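Local coordinates for Thiol:disulfide interchange protein, thioredoxin family protein (Chlorobaculum tepidum, PDB 3OR5), which probably acts as a thioredoxin-fold oxidoreductase of the TlpA-like family, with a likely role in thiol:disulfide exchange and cytochrome c biogenesis, at residues N107-G112 / T119-D124; P94-M97 / E101-R104. All coordinates share one frame; numbering follows the deposited sequence.

Contact 1. Residues N107-G112 / T119-D124; sequences NGYIDG and TSFVID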
loop_
_atom_site.group_PDB
_atom_site.type_symbol
_atom_site.label_atom_id
_atom_site.label_comp_id
_atom_site.label_asym_id
_atom_site.label_seq_id
_atom_site.Cartn_x
_atom_site.Cartn_y
_atom_site.Cartn_z
ATOM N N ASN A 107 -4.518 5.536 -10.329
ATOM C CA ASN A 107 -3.996 5.559 -11.684
ATOM C C ASN A 107 -3.484 6.925 -12.098
ATOM O O ASN A 107 -2.505 6.973 -12.897
ATOM C CB ASN A 107 -5.191 5.293 -12.657
ATOM C CG ASN A 107 -5.141 3.987 -13.245
ATOM O OD1 ASN A 107 -4.153 3.239 -13.142
ATOM N ND2 ASN A 107 -6.260 3.649 -13.893
ATOM N N GLY A 108 -4.158 7.968 -11.639
ATOM C CA GLY A 108 -3.824 9.335 -12.051
ATOM C C GLY A 108 -2.462 9.827 -11.618
ATOM O O GLY A 108 -1.960 10.857 -12.130
ATOM N N TYR A 109 -1.859 9.151 -10.626
ATOM C CA TYR A 109 -0.542 9.614 -10.103
ATOM C C TYR A 109 0.648 9.106 -10.882
ATOM O O TYR A 109 1.795 9.486 -10.596
ATOM C CB TYR A 109 -0.386 9.223 -8.609
ATOM C CG TYR A 109 -1.499 9.746 -7.739
ATOM C CD1 TYR A 109 -1.675 11.115 -7.453
ATOM C CD2 TYR A 109 -2.357 8.858 -7.151
ATOM C CE1 TYR A 109 -2.765 11.541 -6.633
ATOM C CE2 TYR A 109 -3.424 9.287 -6.368
ATOM C CZ TYR A 109 -3.612 10.605 -6.125
ATOM O OH TYR A 109 -4.692 10.971 -5.345
ATOM N N ILE A 110 0.445 8.270 -11.905
ATOM C CA ILE A 110 1.533 7.767 -12.688
ATOM C C ILE A 110 1.217 7.814 -14.172
ATOM O O ILE A 110 0.055 7.536 -14.580
ATOM C CB ILE A 110 1.937 6.330 -12.213
ATOM C CG1 ILE A 110 3.020 5.743 -13.125
ATOM C CG2 ILE A 110 0.714 5.418 -12.151
ATOM C CD1 ILE A 110 3.694 4.535 -12.415
ATOM N N ASP A 111 2.169 8.302 -14.966
ATOM C CA ASP A 111 1.876 8.415 -16.410
ATOM C C ASP A 111 1.638 7.005 -16.982
ATOM O O ASP A 111 2.389 6.083 -16.724
ATOM C CB ASP A 111 3.087 9.004 -17.111
ATOM C CG ASP A 111 2.837 9.259 -18.603
ATOM O OD1 ASP A 111 1.953 10.085 -18.912
ATOM O OD2 ASP A 111 3.438 8.541 -19.445
ATOM N N GLY A 112 0.603 6.837 -17.775
ATOM C CA GLY A 112 0.331 5.495 -18.283
ATOM C C GLY A 112 -0.545 4.703 -17.341
ATOM O O GLY A 112 -1.111 3.661 -17.734
ATOM N N THR A 119 3.521 -1.787 -7.660
ATOM C CA THR A 119 3.606 -0.326 -7.754
ATOM C C THR A 119 3.001 0.133 -6.427
ATOM O O THR A 119 1.898 -0.313 -6.062
ATOM C CB THR A 119 2.730 0.202 -8.869
ATOM O OG1 THR A 119 3.277 -0.184 -10.190
ATOM C CG2 THR A 119 2.752 1.758 -8.891
ATOM N N SER A 120 3.707 1.038 -5.777
ATOM C CA SER A 120 3.192 1.502 -4.507
ATOM C C SER A 120 3.215 3.002 -4.459
ATOM O O SER A 120 3.974 3.668 -5.145
ATOM C CB SER A 120 4.083 0.978 -3.418
ATOM O OG SER A 120 4.158 -0.487 -3.341
ATOM N N PHE A 121 2.351 3.543 -3.623
ATOM C CA PHE A 121 2.199 5.042 -3.485
ATOM C C PHE A 121 2.464 5.405 -2.072
ATOM O O PHE A 121 1.939 4.735 -1.143
ATOM C CB PHE A 121 0.786 5.431 -3.889
ATOM C CG PHE A 121 0.488 5.089 -5.326
ATOM C CD1 PHE A 121 0.815 5.987 -6.297
ATOM C CD2 PHE A 121 -0.019 3.834 -5.678
ATOM C CE1 PHE A 121 0.581 5.680 -7.636
ATOM C CE2 PHE A 121 -0.217 3.488 -7.048
ATOM C CZ PHE A 121 0.079 4.420 -8.022
ATOM N N VAL A 122 3.301 6.417 -1.889
ATOM C CA VAL A 122 3.663 6.854 -0.487
ATOM C C VAL A 122 2.852 8.062 -0.131
ATOM O O VAL A 122 2.934 9.102 -0.822
ATOM C CB VAL A 122 5.137 7.175 -0.403
ATOM C CG1 VAL A 122 5.474 7.577 1.077
ATOM C CG2 VAL A 122 6.082 5.995 -0.866
ATOM N N ILE A 123 2.037 7.960 0.923
ATOM C CA ILE A 123 1.189 9.083 1.395
ATOM C C ILE A 123 1.739 9.547 2.728
ATOM O O ILE A 123 1.917 8.745 3.662
ATOM C CB ILE A 123 -0.281 8.674 1.547
ATOM C CG1 ILE A 123 -0.975 8.503 0.210
ATOM C CG2 ILE A 123 -1.077 9.829 2.237
ATOM C CD1 ILE A 123 -0.626 7.177 -0.476
ATOM N N ASP A 124 2.096 10.813 2.804
ATOM C CA ASP A 124 2.775 11.208 4.028
ATOM C C ASP A 124 1.700 11.603 5.054
ATOM O O ASP A 124 0.505 11.575 4.786
ATOM C CB ASP A 124 3.743 12.325 3.772
ATOM C CG ASP A 124 3.076 13.555 3.236
ATOM O OD1 ASP A 124 1.865 13.851 3.471
ATOM O OD2 ASP A 124 3.872 14.271 2.572
#
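In this thioredoxin fold, the loop leaving helix 100-107 passes over the central sheet, and here Tyr-109 and Ile-110 come down on Phe-121 of strand 119-123. Tyr-109 CB makes the closest approach, 3.8 Å from Phe-121 CE1, so it is the root of the tyrosine side chain that touches. Ile-110 meets the far end of the phenylalanine, its CG2 branch lying 4.3 Å from Phe-121 CZ at the ring edge, near the ring plane. The phenylalanine reaches up from the strand with CG anti to the carbonyl carbon (chi1 -62°), which carries CE1 and CZ to the loop while the backbones stay well apart: the CA atoms of Tyr-109 and Phe-121 are 8.5 Å from each other. A type I turn from Asn-107 to Ile-110 brings the two loop residues into place, closed by a weak bond of 3.4 Å from Ile-110 N to Asn-107 O. Asn-107 OD1 accepts a hydrogen bond from Ile-114 N, tying Asn-107 to the loop further on. The tyrosine hydroxyl is engaged away from the strand, hydrogen-bonded to Pro-13 O, and the Phe-121 ring also meets Phe-106 and Val-132. No hydrogen bond crosses between the two segments, so the loop is held against the strand here by apolar packing, with a buried aromatic ring under partly exposed side chains.

Contact 2. Residues P94-M97 / E101-R104; sequences PVMM and ELIR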
loop_
_atom_site.group_PDB
_atom_site.type_symbol
_atom_site.label_atom_id
_atom_site.label_comp_id
_atom_site.label_asym_id
_atom_site.label_seq_id
_atom_site.Cartn_x
_atom_site.Cartn_y
_atom_site.Cartn_z
ATOM N N PRO A 94 -4.181 -4.151 6.186
ATOM C CA PRO A 94 -5.388 -4.383 5.388
ATOM C C PRO A 94 -5.041 -4.744 3.958
ATOM O O PRO A 94 -4.192 -4.085 3.335
ATOM C CB PRO A 94 -6.127 -3.048 5.394
ATOM C CG PRO A 94 -5.573 -2.392 6.631
ATOM C CD PRO A 94 -4.145 -2.796 6.743
ATOM N N VAL A 95 -5.735 -5.736 3.449
ATOM C CA VAL A 95 -5.616 -6.063 2.017
ATOM C C VAL A 95 -6.942 -6.271 1.377
ATOM O O VAL A 95 -7.789 -7.004 1.922
ATOM C CB VAL A 95 -4.875 -7.422 1.953
ATOM C CG1 VAL A 95 -4.842 -7.978 0.432
ATOM C CG2 VAL A 95 -3.383 -7.396 2.462
HETATM N N MSE A 96 -7.165 -5.605 0.240
HETATM C CA MSE A 96 -8.459 -5.658 -0.501
HETATM C C MSE A 96 -8.198 -6.238 -1.879
HETATM O O MSE A 96 -7.116 -5.950 -2.496
HETATM C CB MSE A 96 -9.137 -4.267 -0.651
HETATM C CG MSE A 96 -9.566 -3.850 0.680
HETATM SE SE MSE A 96 -10.269 -1.973 0.482
HETATM C CE MSE A 96 -8.552 -1.124 0.309
HETATM N N MSE A 97 -9.156 -6.980 -2.398
HETATM C CA MSE A 97 -9.102 -7.289 -3.870
HETATM C C MSE A 97 -9.301 -6.032 -4.680
HETATM O O MSE A 97 -10.177 -5.198 -4.363
HETATM C CB MSE A 97 -10.226 -8.252 -4.271
HETATM C CG MSE A 97 -10.211 -9.554 -3.418
HETATM SE SE MSE A 97 -8.574 -10.667 -3.803
HETATM C CE MSE A 97 -8.894 -11.043 -5.706
ATOM N N GLU A 101 -12.648 0.793 -9.370
ATOM C CA GLU A 101 -12.643 2.035 -8.647
ATOM C C GLU A 101 -11.338 2.263 -7.836
ATOM O O GLU A 101 -10.816 3.371 -7.753
ATOM C CB GLU A 101 -13.816 2.040 -7.668
ATOM C CG GLU A 101 -13.903 3.220 -6.766
ATOM C CD GLU A 101 -15.180 3.121 -5.897
ATOM O OE1 GLU A 101 -15.330 2.105 -5.144
ATOM O OE2 GLU A 101 -16.037 4.035 -5.969
ATOM N N LEU A 102 -10.831 1.182 -7.243
ATOM C CA LEU A 102 -9.617 1.309 -6.421
ATOM C C LEU A 102 -8.478 1.597 -7.362
ATOM O O LEU A 102 -7.609 2.402 -7.007
ATOM C CB LEU A 102 -9.354 0.026 -5.630
ATOM C CG LEU A 102 -10.276 -0.258 -4.425
ATOM C CD1 LEU A 102 -10.002 -1.640 -3.762
ATOM C CD2 LEU A 102 -10.140 0.880 -3.332
ATOM N N ILE A 103 -8.454 0.975 -8.536
ATOM C CA ILE A 103 -7.354 1.197 -9.490
ATOM C C ILE A 103 -7.436 2.627 -10.009
ATOM O O ILE A 103 -6.460 3.328 -9.978
ATOM C CB ILE A 103 -7.300 0.165 -10.632
ATOM C CG1 ILE A 103 -6.888 -1.170 -10.011
ATOM C CG2 ILE A 103 -6.341 0.672 -11.752
ATOM C CD1 ILE A 103 -7.092 -2.340 -10.977
ATOM N N ARG A 104 -8.647 3.077 -10.313
ATOM C CA ARG A 104 -8.774 4.449 -10.887
ATOM C C ARG A 104 -8.449 5.495 -9.811
ATOM O O ARG A 104 -8.011 6.601 -10.171
ATOM C CB ARG A 104 -10.201 4.676 -11.396
ATOM C CG ARG A 104 -10.572 3.962 -12.663
ATOM C CD ARG A 104 -11.881 4.619 -13.207
ATOM N NE ARG A 104 -13.043 4.159 -12.452
ATOM C CZ ARG A 104 -13.707 3.050 -12.770
ATOM N NH1 ARG A 104 -13.294 2.317 -13.801
ATOM N NH2 ARG A 104 -14.742 2.659 -12.029
#
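Leu-102 carries the packing of helix 100-107 against Met-96 and Met-97 on strand 95-97, an outermost strand of the mixed thioredoxin-fold sheet; both methionines are selenomethionines in this crystal. Along the helix, Glu-101 comes first and stays on the outer, exposed side. Leu-102 follows and points toward the strand, with its backbone N hydrogen-bonded to OG1 of Thr-99, three residues back. With CG anti to the carbonyl carbon (chi1 -73°), the side chain extends to the strand and its CD1 branch makes both contacts. One is apolar, with CD1 4.2 Å from Met-96 CB, at the base of that side chain. Phe-17 closes in on both Leu-102 and Met-96, and Phe-27 of strand 26-28 packs on the latter. Ile-103, the next residue, packs on strand 36-42, so successive helix positions reach different strands of the sheet. Arg-104 ends the segment on the exposed side. Met-97 offers backbone here: its own side chain leaves the backbone away from the helix and packs on Leu-79 and Val-82 of helix 79-89, and the second contact of Leu-102 CD1 is with Met-97 O, 3.6 Å away.

The two contacts follow in series along the chain: contact 2 closes at Arg-104, before contact 1 opens at Asn-107. Their centres are about 13 Å apart. Helix 100-107 joins them, carrying the second segment of contact 2 and running into the loop of contact 1. Both come down on the same mixed sheet, contact 2 at the outermost strand 95-97 and contact 1 at strand 119-123, with strands 68-74 and 36-42 lying between these two. The chain thus crosses over the sheet from an edge strand to an inner one that runs antiparallel to its neighbours, and it is packed down at both ends of that crossing.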